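Local coordinates for protein thiaminase-I (Naegleria gruberi, PDB 4HCW) that belongs to the thiaminase family of enzymes and probably has the two-lobed alpha/beta fold of periplasmic binding proteins, as its family does, at residues Gly12-Leu17 / Pro115-Ser120; Pro18-Asn21 / Glu26-Leu29; Asp96-Val101 / Gln324-Lys329; Pro151-Ser156 / Thr201-Thr206; Gly163-Leu168 / Lys193-Lys198. All coordinates share one frame; numbering follows the deposited sequence.

Contact 1: Gly12-Leu17 / Pro115-Ser120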
# COMPACT_ATOMS: atom_id res chain seq x y z
N GLY A 12 -9.01 10.48 10.98
CA GLY A 12 -9.39 9.84 9.73
C GLY A 12 -8.56 8.59 9.47
O GLY A 12 -7.41 8.68 9.04
N LEU A 13 -9.15 7.43 9.71
CA LEU A 13 -8.45 6.16 9.56
C LEU A 13 -8.47 5.65 8.12
O LEU A 13 -9.42 5.90 7.37
CB LEU A 13 -9.04 5.10 10.49
CG LEU A 13 -8.91 5.36 11.99
CD1 LEU A 13 -9.52 4.22 12.79
CD2 LEU A 13 -7.45 5.56 12.37
N PHE A 14 -7.42 4.93 7.75
CA PHE A 14 -7.34 4.28 6.44
C PHE A 14 -8.36 3.15 6.38
O PHE A 14 -8.24 2.15 7.10
CB PHE A 14 -5.93 3.74 6.21
CG PHE A 14 -5.71 3.18 4.83
CD1 PHE A 14 -5.51 4.02 3.75
CD2 PHE A 14 -5.69 1.81 4.63
CE1 PHE A 14 -5.30 3.50 2.48
CE2 PHE A 14 -5.49 1.29 3.36
CZ PHE A 14 -5.29 2.13 2.29
N PRO A 15 -9.39 3.30 5.53
CA PRO A 15 -10.55 2.41 5.52
C PRO A 15 -10.35 1.13 4.70
O PRO A 15 -11.20 0.24 4.76
CB PRO A 15 -11.63 3.27 4.87
CG PRO A 15 -10.87 4.12 3.91
CD PRO A 15 -9.51 4.37 4.52
N TYR A 16 -9.26 1.05 3.95
CA TYR A 16 -9.05 -0.08 3.06
C TYR A 16 -8.23 -1.20 3.69
O TYR A 16 -7.12 -1.51 3.24
CB TYR A 16 -8.44 0.39 1.73
CG TYR A 16 -9.32 1.35 0.98
CD1 TYR A 16 -10.33 0.90 0.14
CD2 TYR A 16 -9.16 2.73 1.13
CE1 TYR A 16 -11.15 1.78 -0.54
CE2 TYR A 16 -9.98 3.61 0.45
CZ TYR A 16 -10.96 3.13 -0.38
OH TYR A 16 -11.78 4.01 -1.06
N LEU A 17 -8.79 -1.79 4.74
CA LEU A 17 -8.20 -2.95 5.39
C LEU A 17 -8.97 -4.19 4.95
O LEU A 17 -10.11 -4.07 4.48
CB LEU A 17 -8.26 -2.79 6.92
CG LEU A 17 -7.41 -1.66 7.50
CD1 LEU A 17 -7.45 -1.69 9.02
CD2 LEU A 17 -5.98 -1.76 7.00
N PRO A 115 4.56 7.22 9.20
CA PRO A 115 4.26 6.03 8.39
C PRO A 115 3.48 4.99 9.19
O PRO A 115 3.89 4.63 10.30
CB PRO A 115 5.65 5.49 8.04
CG PRO A 115 6.54 6.68 8.11
CD PRO A 115 6.01 7.50 9.24
N GLN A 116 2.37 4.52 8.64
CA GLN A 116 1.51 3.57 9.34
C GLN A 116 1.53 2.18 8.70
O GLN A 116 1.89 1.20 9.34
CB GLN A 116 0.07 4.08 9.42
CG GLN A 116 -0.90 3.11 10.07
CD GLN A 116 -2.29 3.69 10.23
OE1 GLN A 116 -2.62 4.71 9.63
NE2 GLN A 116 -3.11 3.03 11.04
N TYR A 117 1.13 2.12 7.43
CA TYR A 117 1.03 0.85 6.73
C TYR A 117 2.03 0.75 5.59
O TYR A 117 2.41 1.75 4.98
CB TYR A 117 -0.39 0.65 6.19
CG TYR A 117 -1.45 0.56 7.27
CD1 TYR A 117 -1.22 -0.14 8.44
CD2 TYR A 117 -2.67 1.20 7.11
CE1 TYR A 117 -2.19 -0.22 9.43
CE2 TYR A 117 -3.65 1.13 8.09
CZ TYR A 117 -3.40 0.42 9.25
OH TYR A 117 -4.36 0.34 10.23
N LEU A 118 2.46 -0.48 5.30
CA LEU A 118 3.34 -0.75 4.17
C LEU A 118 2.64 -1.72 3.24
O LEU A 118 2.17 -2.77 3.67
CB LEU A 118 4.67 -1.34 4.65
CG LEU A 118 5.95 -0.76 4.04
CD1 LEU A 118 7.17 -1.50 4.57
CD2 LEU A 118 5.90 -0.81 2.52
N CYS A 119 2.57 -1.37 1.96
CA CYS A 119 1.81 -2.17 1.00
C CYS A 119 2.55 -2.31 -0.33
O CYS A 119 3.32 -1.43 -0.71
CB CYS A 119 0.44 -1.55 0.78
SG CYS A 119 -0.82 -2.69 0.17
N SER A 120 2.32 -3.42 -1.02
CA SER A 120 2.95 -3.68 -2.31
C SER A 120 2.29 -4.86 -3.03
O SER A 120 1.59 -5.67 -2.40
CB SER A 120 4.44 -3.97 -2.14
OG SER A 120 5.04 -4.32 -3.38
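Tyr117 brings the CD2-CE2 side of its ring against Phe14 and Leu17, and nearly all of this interface is built round that one ring. Phe14 CB sits at the ring edge, in its plane, 3.9 Å from Tyr117 CE2. The phenyl group then swings toward the same region, because CG lies anti to the backbone N (chi1 -174°), which leaves Phe14 CD2 4.0 Å from Tyr117 CD2. Leu17 comes roughly at right angles to the tyrosine, with CD2 3.9 Å from Tyr117 CE2 and CD1 beside the hydroxyl. One face of the Tyr117 ring is occupied from its own strand by Gln116, whose CG stands over the ring centre. Between these two segments the contact soon thins: Leu13 and Gln116 approach without touching, Gln116 OE1 being bonded to Ser67, while Pro15 is directed away and Tyr16 is exposed, its hydroxyl bonded to Asp52. Phe14 CA and Tyr117 CA are 9.1 Å apart. Side chains alone join the inverse gamma turn centred on Tyr16, just after strand 8-13, to the classic beta bulge that Gln116 and Tyr117 form opposite Asp263 in the mixed sheet.

Contact 2: Pro18-Asn21 / Glu26-Leu29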
# COMPACT_ATOMS: atom_id res chain seq x y z
N PRO A 18 -8.37 -5.38 5.08
CA PRO A 18 -9.03 -6.60 4.61
C PRO A 18 -10.34 -6.90 5.33
O PRO A 18 -10.63 -6.31 6.37
CB PRO A 18 -8.01 -7.70 4.92
CG PRO A 18 -7.13 -7.12 5.98
CD PRO A 18 -7.03 -5.67 5.63
N SER A 19 -11.13 -7.81 4.77
CA SER A 19 -12.37 -8.25 5.40
C SER A 19 -12.56 -9.75 5.21
O SER A 19 -11.91 -10.36 4.36
CB SER A 19 -13.57 -7.49 4.83
OG SER A 19 -13.83 -7.86 3.49
N TRP A 20 -13.45 -10.34 6.00
CA TRP A 20 -13.73 -11.76 5.90
C TRP A 20 -15.18 -12.01 5.52
O TRP A 20 -16.03 -11.13 5.67
CB TRP A 20 -13.41 -12.47 7.22
CG TRP A 20 -11.95 -12.47 7.56
CD1 TRP A 20 -11.04 -13.43 7.23
CD2 TRP A 20 -11.23 -11.47 8.29
NE1 TRP A 20 -9.79 -13.08 7.71
CE2 TRP A 20 -9.89 -11.89 8.36
CE3 TRP A 20 -11.60 -10.26 8.89
CZ2 TRP A 20 -8.91 -11.14 9.01
CZ3 TRP A 20 -10.62 -9.52 9.53
CH2 TRP A 20 -9.29 -9.96 9.59
N ASN A 21 -15.47 -13.21 5.03
CA ASN A 21 -16.82 -13.56 4.61
C ASN A 21 -17.02 -15.07 4.47
O ASN A 21 -16.12 -15.80 4.05
CB ASN A 21 -17.17 -12.87 3.29
CG ASN A 21 -18.56 -12.27 3.30
OD1 ASN A 21 -19.46 -12.77 3.98
ND2 ASN A 21 -18.75 -11.19 2.55
N GLU A 26 -20.43 -10.20 6.78
CA GLU A 26 -19.12 -9.65 6.45
C GLU A 26 -18.46 -9.05 7.69
O GLU A 26 -19.09 -8.32 8.45
CB GLU A 26 -19.25 -8.58 5.37
CG GLU A 26 -17.92 -7.98 4.93
CD GLU A 26 -18.09 -6.72 4.11
OE1 GLU A 26 -19.20 -6.14 4.12
OE2 GLU A 26 -17.11 -6.30 3.45
N VAL A 27 -17.19 -9.37 7.88
CA VAL A 27 -16.44 -8.85 9.02
C VAL A 27 -15.26 -8.00 8.55
O VAL A 27 -14.32 -8.50 7.93
CB VAL A 27 -15.91 -9.98 9.92
CG1 VAL A 27 -15.08 -9.40 11.06
CG2 VAL A 27 -17.07 -10.80 10.46
N LYS A 28 -15.31 -6.70 8.85
CA LYS A 28 -14.25 -5.78 8.47
C LYS A 28 -13.21 -5.66 9.57
O LYS A 28 -13.55 -5.47 10.74
CB LYS A 28 -14.83 -4.40 8.15
CG LYS A 28 -15.62 -4.34 6.85
CD LYS A 28 -16.93 -3.60 7.05
CE LYS A 28 -17.25 -2.70 5.86
NZ LYS A 28 -16.32 -1.54 5.79
N LEU A 29 -11.94 -5.76 9.20
CA LEU A 29 -10.85 -5.63 10.16
C LEU A 29 -10.80 -4.23 10.74
O LEU A 29 -10.39 -4.03 11.89
CB LEU A 29 -9.51 -5.97 9.50
CG LEU A 29 -8.28 -5.93 10.40
CD1 LEU A 29 -8.36 -7.02 11.46
CD2 LEU A 29 -7.00 -6.05 9.59
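Trp20 and Val27 face each other as the hydrogen-bonded pair of a small antiparallel beta hairpin, strands 19-21 and 26-28, closed by four intervening residues. Each satisfies the other's backbone: Trp20 N donates to Val27 O at 2.8 Å, and Val27 N returns a nearly straight bond (170°) to Trp20 O at 3.1 Å. Glu26 CA adds a CA-H...O contact to Trp20 O, so that this carbonyl is approached by a conventional and a weaker donor. Beyond the non-hydrogen-bonded pair of Ser19 and Lys28, the pattern is prolonged by Leu29 N, which donates to Pro18 O at 3.2 Å, in the carbonyl plane. This last bond matters because Lys28 is the N-cap of helix 29-34 and Leu29 opens the helix, where amides have no earlier turn to bond to; the proline carbonyl supplies the acceptor. On the more open face, Ser19 OG and Glu26 OE2 are neighbours at 3.6 Å, too far apart to count as bonded. On the other face the indole, with CG beside the backbone N (chi1 -67°), reaches along the hairpin past Val27 to Leu29. There Leu29 CD1 lies in the indole plane at its edge, 3.6 Å from Trp20 CH2.

Contact 3: Asp96-Val101 / Gln324-Lys329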
# COMPACT_ATOMS: atom_id res chain seq x y z
N ASP A 96 12.66 2.98 14.24
CA ASP A 96 13.46 2.91 13.03
C ASP A 96 12.63 2.53 11.81
O ASP A 96 11.91 1.53 11.82
CB ASP A 96 14.63 1.94 13.21
CG ASP A 96 15.69 2.48 14.15
OD1 ASP A 96 15.82 3.71 14.26
OD2 ASP A 96 16.40 1.66 14.77
N LEU A 97 12.75 3.33 10.75
CA LEU A 97 12.05 3.07 9.50
C LEU A 97 13.06 2.70 8.43
O LEU A 97 14.25 2.99 8.56
CB LEU A 97 11.28 4.32 9.06
CG LEU A 97 10.35 4.96 10.09
CD1 LEU A 97 9.85 6.31 9.58
CD2 LEU A 97 9.18 4.05 10.41
N HIS A 98 12.59 2.05 7.37
CA HIS A 98 13.45 1.77 6.22
C HIS A 98 13.73 3.06 5.47
O HIS A 98 13.09 4.08 5.70
CB HIS A 98 12.80 0.75 5.29
CG HIS A 98 12.81 -0.65 5.83
ND1 HIS A 98 12.05 -1.03 6.92
CD2 HIS A 98 13.48 -1.76 5.43
CE1 HIS A 98 12.25 -2.32 7.16
NE2 HIS A 98 13.12 -2.78 6.28
N SER A 99 14.70 3.01 4.56
CA SER A 99 15.07 4.19 3.78
C SER A 99 13.92 4.65 2.90
O SER A 99 13.65 5.85 2.80
CB SER A 99 16.32 3.90 2.93
OG SER A 99 16.09 2.83 2.04
N PHE A 100 13.24 3.70 2.26
CA PHE A 100 12.14 4.03 1.36
C PHE A 100 10.88 4.45 2.11
O PHE A 100 10.11 5.27 1.62
CB PHE A 100 11.85 2.86 0.41
CG PHE A 100 11.61 1.55 1.11
CD1 PHE A 100 10.33 1.18 1.50
CD2 PHE A 100 12.66 0.68 1.35
CE1 PHE A 100 10.11 -0.03 2.13
CE2 PHE A 100 12.44 -0.53 1.98
CZ PHE A 100 11.17 -0.89 2.37
N VAL A 101 10.67 3.87 3.29
CA VAL A 101 9.52 4.21 4.11
C VAL A 101 9.59 5.66 4.58
O VAL A 101 8.62 6.41 4.49
CB VAL A 101 9.40 3.29 5.34
CG1 VAL A 101 8.33 3.79 6.29
CG2 VAL A 101 9.10 1.86 4.90
N GLN A 324 13.03 -9.81 5.74
CA GLN A 324 14.28 -10.09 5.05
C GLN A 324 14.29 -9.40 3.69
O GLN A 324 15.32 -8.91 3.23
CB GLN A 324 14.47 -11.60 4.88
CG GLN A 324 15.74 -12.01 4.13
CD GLN A 324 15.52 -12.13 2.63
OE1 GLN A 324 14.38 -12.16 2.16
NE2 GLN A 324 16.61 -12.22 1.88
N GLN A 325 13.12 -9.35 3.06
CA GLN A 325 12.97 -8.76 1.74
C GLN A 325 13.20 -7.26 1.77
O GLN A 325 13.93 -6.71 0.94
CB GLN A 325 11.58 -9.06 1.18
CG GLN A 325 11.52 -9.21 -0.33
CD GLN A 325 11.96 -10.58 -0.79
OE1 GLN A 325 12.24 -10.79 -1.97
NE2 GLN A 325 12.01 -11.53 0.13
N PHE A 326 12.58 -6.59 2.73
CA PHE A 326 12.68 -5.14 2.86
C PHE A 326 14.09 -4.68 3.23
O PHE A 326 14.49 -3.57 2.91
CB PHE A 326 11.67 -4.61 3.88
CG PHE A 326 10.24 -4.66 3.40
CD1 PHE A 326 9.93 -4.46 2.07
CD2 PHE A 326 9.21 -4.90 4.29
CE1 PHE A 326 8.62 -4.50 1.63
CE2 PHE A 326 7.89 -4.95 3.86
CZ PHE A 326 7.60 -4.75 2.53
N ASP A 327 14.83 -5.55 3.91
CA ASP A 327 16.18 -5.23 4.34
C ASP A 327 17.20 -5.46 3.22
O ASP A 327 18.15 -4.68 3.07
CB ASP A 327 16.57 -6.05 5.57
CG ASP A 327 15.83 -5.61 6.82
OD1 ASP A 327 15.55 -4.40 6.94
OD2 ASP A 327 15.52 -6.47 7.67
N ALA A 328 17.01 -6.52 2.45
CA ALA A 328 17.92 -6.86 1.37
C ALA A 328 17.83 -5.87 0.22
O ALA A 328 18.84 -5.51 -0.39
CB ALA A 328 17.65 -8.28 0.87
N LYS A 329 16.62 -5.42 -0.07
CA LYS A 329 16.38 -4.52 -1.19
C LYS A 329 16.02 -3.12 -0.70
O LYS A 329 15.25 -2.41 -1.34
CB LYS A 329 15.26 -5.06 -2.08
CG LYS A 329 15.43 -6.53 -2.43
CD LYS A 329 14.27 -7.05 -3.26
CE LYS A 329 14.44 -8.53 -3.57
NZ LYS A 329 13.34 -9.07 -4.42
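An aromatic cluster of His98, Phe100 and Phe326 joins the beginning of helix 99-105 to the last turn of helix 317-328. Phe326 is its shared member. Its ring turns an edge toward the face of the His98 imidazole in a T-shaped arrangement, with the planes at 74° and the centroids 5.9 Å apart. Phe100 meets the same phenyl group differently, its tip atom CZ coming 3.8 Å from Phe326 CD1 with the two rings inclined obliquely. The Phe100 torsion places CG between the backbone N and the carbonyl carbon (chi1 54°) and sends the ring out toward Phe326, with His98 CB over one of its faces, offset toward the ring's margin. The main-chain carbonyl of Phe326 also takes part: its O lies at the edge of both neighbouring rings, 3.3 Å from His98 CD2 and 3.8 Å from Phe100 CE2. The setting is a meeting of two helix ends, for His98 is the N-cap of helix 99-105 and Lys329 is the first residue to leave the helical conformation at the end of 317-328. Leu118 of the long sheet strand, Leu251 and Ile309 also pack on Phe326. A weak polar link is made by the exposed Asp327, where His98 NE2 donates to Asp327 OD1 at 3.0 Å. The ring and carboxylate planes are almost parallel, yet the bond is bent (124°). Farther round the helix, Lys329 NZ is shared between Gln325 OE1, at 3.2 Å, and the carbonyl of Leu251, while Ser99 N is bonded to Glu330 OE2.

Contact 4: Pro151-Ser156 / Thr201-Thr206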
# COMPACT_ATOMS: atom_id res chain seq x y z
N PRO A 151 -5.33 -10.21 -10.46
CA PRO A 151 -6.72 -9.74 -10.58
C PRO A 151 -6.85 -8.28 -11.01
O PRO A 151 -7.72 -7.97 -11.83
CB PRO A 151 -7.27 -9.93 -9.17
CG PRO A 151 -6.43 -11.01 -8.58
CD PRO A 151 -5.06 -10.78 -9.13
N ASP A 152 -6.02 -7.40 -10.46
CA ASP A 152 -6.10 -5.98 -10.79
C ASP A 152 -5.73 -5.70 -12.24
O ASP A 152 -6.33 -4.83 -12.88
CB ASP A 152 -5.23 -5.15 -9.84
CG ASP A 152 -5.84 -5.02 -8.46
OD1 ASP A 152 -7.08 -5.13 -8.34
OD2 ASP A 152 -5.09 -4.79 -7.49
N VAL A 153 -4.75 -6.42 -12.76
CA VAL A 153 -4.35 -6.27 -14.16
C VAL A 153 -5.38 -6.90 -15.09
O VAL A 153 -5.70 -6.35 -16.14
CB VAL A 153 -2.97 -6.90 -14.41
CG1 VAL A 153 -2.59 -6.79 -15.88
CG2 VAL A 153 -1.92 -6.24 -13.55
N ALA A 154 -5.89 -8.06 -14.69
CA ALA A 154 -6.90 -8.76 -15.46
C ALA A 154 -8.18 -7.95 -15.58
O ALA A 154 -8.90 -8.03 -16.57
CB ALA A 154 -7.19 -10.12 -14.85
N SER A 155 -8.46 -7.15 -14.55
CA SER A 155 -9.66 -6.32 -14.52
C SER A 155 -9.35 -4.90 -14.97
O SER A 155 -10.27 -4.09 -15.17
CB SER A 155 -10.27 -6.31 -13.12
OG SER A 155 -9.36 -5.79 -12.17
N SER A 156 -8.06 -4.60 -15.12
CA SER A 156 -7.60 -3.28 -15.53
C SER A 156 -8.11 -2.17 -14.61
O SER A 156 -8.78 -1.24 -15.06
CB SER A 156 -7.98 -2.98 -16.98
OG SER A 156 -7.33 -3.87 -17.87
N THR A 201 2.80 -7.66 -22.37
CA THR A 201 3.53 -8.90 -22.11
C THR A 201 3.06 -9.51 -20.80
O THR A 201 2.84 -10.72 -20.70
CB THR A 201 5.05 -8.65 -22.04
OG1 THR A 201 5.51 -8.16 -23.31
CG2 THR A 201 5.79 -9.93 -21.70
N ILE A 202 2.90 -8.67 -19.78
CA ILE A 202 2.45 -9.11 -18.47
C ILE A 202 0.98 -9.50 -18.49
O ILE A 202 0.59 -10.52 -17.93
CB ILE A 202 2.68 -8.01 -17.41
CG1 ILE A 202 4.15 -7.62 -17.38
CG2 ILE A 202 2.21 -8.48 -16.04
CD1 ILE A 202 4.46 -6.52 -16.40
N LEU A 203 0.16 -8.68 -19.15
CA LEU A 203 -1.27 -8.94 -19.25
C LEU A 203 -1.57 -10.27 -19.95
O LEU A 203 -2.53 -10.96 -19.60
CB LEU A 203 -1.98 -7.79 -19.98
CG LEU A 203 -3.48 -7.95 -20.23
CD1 LEU A 203 -4.23 -8.17 -18.92
CD2 LEU A 203 -4.04 -6.74 -20.96
N ASP A 204 -0.74 -10.62 -20.92
CA ASP A 204 -0.92 -11.88 -21.66
C ASP A 204 -0.58 -13.09 -20.79
O ASP A 204 -1.00 -14.21 -21.09
CB ASP A 204 -0.08 -11.88 -22.93
CG ASP A 204 -0.63 -10.95 -24.00
OD1 ASP A 204 -1.86 -10.71 -24.00
OD2 ASP A 204 0.16 -10.47 -24.83
N SER A 205 0.18 -12.86 -19.73
CA SER A 205 0.58 -13.93 -18.83
C SER A 205 -0.38 -14.07 -17.65
O SER A 205 -0.20 -14.93 -16.79
CB SER A 205 2.00 -13.69 -18.31
OG SER A 205 2.94 -13.70 -19.37
N THR A 206 -1.41 -13.23 -17.62
CA THR A 206 -2.38 -13.26 -16.53
C THR A 206 -3.67 -13.96 -16.93
O THR A 206 -4.21 -13.72 -18.01
CB THR A 206 -2.71 -11.84 -16.02
OG1 THR A 206 -3.32 -11.08 -17.08
CG2 THR A 206 -1.46 -11.14 -15.54
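Leu203 CD1 stands over one face of the flat peptide carbonyl of Val153, while a weak bond from Ser156 N comes to the same carbonyl from the opposite face. Two further carbonyls show how differently such a plane can be approached. That of Pro151, in the helix that carries Val153, is reached on opposite faces, by Ser155 N at 2.9 Å and by Ser155 OG at 2.7 Å. That of Leu203 takes two donors on one and the same face, Thr206 N at 3.2 Å and Thr206 OG1 at 2.6 Å. Between the segments the meeting is made by a single branch: Leu203 CD1 lies 3.6 Å from Val153 O and 3.7 Å from Val153 CG1, with Ala154 CA more distant at its side. The leucine CG is anti to its own nitrogen (chi1 177°), which sends the isobutyl group out to the valine, whereas Val153 points directly across from its CA. Short helix 151-155 ends in a Schellman motif with Ser156, at positive phi, as the C-prime residue; Ser156 N and Ser156 OG both bond back weakly to Val153 O. A type I turn runs from Leu203 to Thr206, and the hydroxyl of Thr206 is tied to it. Val153 also packs on Thr160 and Leu164 of helix 158-169, and Thr206 on Tyr150. With Val153 O and Leu203 O each bonded within their own segment, the link between segments is methyl packing, on Val153 CG1 and over the carbonyl, and probably places little directional demand on it.

Contact 5: Gly163-Leu168 / Lys193-Lys198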
# COMPACT_ATOMS: atom_id res chain seq x y z
N GLY A 163 -0.61 2.85 -12.32
CA GLY A 163 0.59 2.52 -11.57
C GLY A 163 1.64 1.78 -12.38
O GLY A 163 2.79 2.21 -12.44
N LEU A 164 1.24 0.67 -13.00
CA LEU A 164 2.17 -0.16 -13.75
C LEU A 164 2.80 0.58 -14.92
O LEU A 164 3.98 0.38 -15.23
CB LEU A 164 1.48 -1.43 -14.25
CG LEU A 164 1.07 -2.44 -13.18
CD1 LEU A 164 0.57 -3.71 -13.83
CD2 LEU A 164 2.23 -2.73 -12.24
N TYR A 165 2.02 1.44 -15.58
CA TYR A 165 2.52 2.23 -16.69
C TYR A 165 3.65 3.14 -16.24
O TYR A 165 4.70 3.21 -16.88
CB TYR A 165 1.40 3.05 -17.33
CG TYR A 165 1.85 3.93 -18.47
CD1 TYR A 165 1.95 3.43 -19.77
CD2 TYR A 165 2.19 5.26 -18.26
CE1 TYR A 165 2.37 4.23 -20.82
CE2 TYR A 165 2.61 6.07 -19.30
CZ TYR A 165 2.70 5.55 -20.58
OH TYR A 165 3.11 6.36 -21.61
N GLN A 166 3.44 3.83 -15.12
CA GLN A 166 4.43 4.76 -14.60
C GLN A 166 5.65 4.04 -14.03
O GLN A 166 6.76 4.57 -14.07
CB GLN A 166 3.81 5.67 -13.54
CG GLN A 166 2.69 6.55 -14.07
CD GLN A 166 3.16 7.56 -15.10
OE1 GLN A 166 4.33 7.95 -15.11
NE2 GLN A 166 2.26 7.98 -15.97
N GLN A 167 5.44 2.84 -13.51
CA GLN A 167 6.54 2.05 -12.97
C GLN A 167 7.45 1.55 -14.09
O GLN A 167 8.68 1.57 -13.96
CB GLN A 167 6.02 0.87 -12.15
CG GLN A 167 5.35 1.25 -10.85
CD GLN A 167 4.96 0.05 -10.02
OE1 GLN A 167 5.62 -0.99 -10.05
NE2 GLN A 167 3.86 0.17 -9.28
N LEU A 168 6.85 1.10 -15.19
CA LEU A 168 7.59 0.66 -16.36
C LEU A 168 8.30 1.84 -17.01
O LEU A 168 9.39 1.69 -17.56
CB LEU A 168 6.66 -0.00 -17.37
CG LEU A 168 6.01 -1.34 -17.01
CD1 LEU A 168 4.78 -1.58 -17.86
CD2 LEU A 168 7.00 -2.47 -17.18
N LYS A 193 4.53 3.74 -26.61
CA LYS A 193 4.26 2.42 -27.17
C LYS A 193 5.21 1.34 -26.66
O LYS A 193 4.86 0.16 -26.62
CB LYS A 193 4.29 2.47 -28.70
CG LYS A 193 2.92 2.61 -29.34
CD LYS A 193 2.21 3.88 -28.89
CE LYS A 193 0.83 3.99 -29.49
NZ LYS A 193 0.15 5.25 -29.09
N ASP A 194 6.42 1.75 -26.27
CA ASP A 194 7.39 0.81 -25.72
C ASP A 194 6.95 0.32 -24.34
O ASP A 194 7.16 -0.83 -23.98
CB ASP A 194 8.78 1.45 -25.64
CG ASP A 194 9.35 1.77 -27.00
OD1 ASP A 194 9.05 1.04 -27.97
OD2 ASP A 194 10.10 2.77 -27.11
N ILE A 195 6.33 1.22 -23.58
CA ILE A 195 5.84 0.90 -22.25
C ILE A 195 4.55 0.09 -22.35
O ILE A 195 4.33 -0.84 -21.57
CB ILE A 195 5.59 2.17 -21.43
CG1 ILE A 195 6.86 3.02 -21.36
CG2 ILE A 195 5.10 1.83 -20.03
CD1 ILE A 195 8.06 2.27 -20.82
N THR A 196 3.71 0.44 -23.32
CA THR A 196 2.47 -0.29 -23.56
C THR A 196 2.77 -1.71 -24.04
O THR A 196 1.96 -2.63 -23.87
CB THR A 196 1.56 0.47 -24.57
OG1 THR A 196 0.30 0.77 -23.95
CG2 THR A 196 1.32 -0.33 -25.84
N GLN A 197 3.96 -1.89 -24.62
CA GLN A 197 4.42 -3.20 -25.04
C GLN A 197 4.73 -4.09 -23.84
O GLN A 197 4.35 -5.26 -23.81
CB GLN A 197 5.67 -3.06 -25.92
CG GLN A 197 6.32 -4.38 -26.33
CD GLN A 197 5.55 -5.11 -27.41
OE1 GLN A 197 4.39 -5.50 -27.23
NE2 GLN A 197 6.18 -5.29 -28.56
N LYS A 198 5.42 -3.52 -22.85
CA LYS A 198 5.79 -4.24 -21.64
C LYS A 198 4.55 -4.69 -20.86
O LYS A 198 4.49 -5.82 -20.38
CB LYS A 198 6.65 -3.35 -20.74
CG LYS A 198 7.86 -2.74 -21.44
CD LYS A 198 8.87 -3.79 -21.85
CE LYS A 198 10.12 -3.14 -22.43
NZ LYS A 198 10.76 -2.22 -21.45
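Ile195 stands at about a right angle to Tyr165, and its CG2 methyl is the point on which three groups converge. That methyl is 3.5 Å from Tyr165 CD1, meeting the ring obliquely, and also 3.5 Å from Tyr165 O. Leu168, one helical turn later, completes the seat, its CB being 3.6 Å from the same Ile195 CG2. The other branch reaches the backbone, Ile195 CD1 lying 3.6 Å from Leu168 O. Two helices of the thiaminase I-like N-terminal region meet here, 158-169 near its C-terminal end and 193-203 at its beginning; the axes of the segments 163-168 and 193-198 pass 9.4 Å apart at 118°. Ile195 packs against Tyr165 and Leu168, and Lys198 adds a second, smaller contact. With CG anti to the backbone N (chi1 178°), the tyrosine ring is carried to Ile195, CD1 and CE1 meeting its CG2, and its hydroxyl reaches Asn192, hydrogen-bonding to the main-chain N just ahead of the second helix. Leu168 points straight across and spreads its two methyls over the base of Lys198, with CD2 3.7 Å from Lys198 CB. Beyond CB the lysine bends away toward its polar end, while Leu137 of helix 136-143 packs on both Leu168 and Lys198.

From the N terminus, strand 8-13 runs into the first segment of contact 1, and the hairpin of contact 2 forms and closes almost at once, within the long loop that contact 1 completes at 115-120. Contact 3 opens at 96-101 before that loop is finished and closes only at 324-329, so contacts 1 and 3 cross; they touch directly, Leu118 CD1 being 3.6 Å from Phe326 CE2. Within the span of contact 3, contact 4 encloses contact 5. These two share helix 193-203 and meet where Val153 packs on Leu164. The first three contacts thus tie the hairpin, the mixed sheet and helices 99-105 and 317-328 together, whereas the last two join helices 151-155, 158-169 and 193-203.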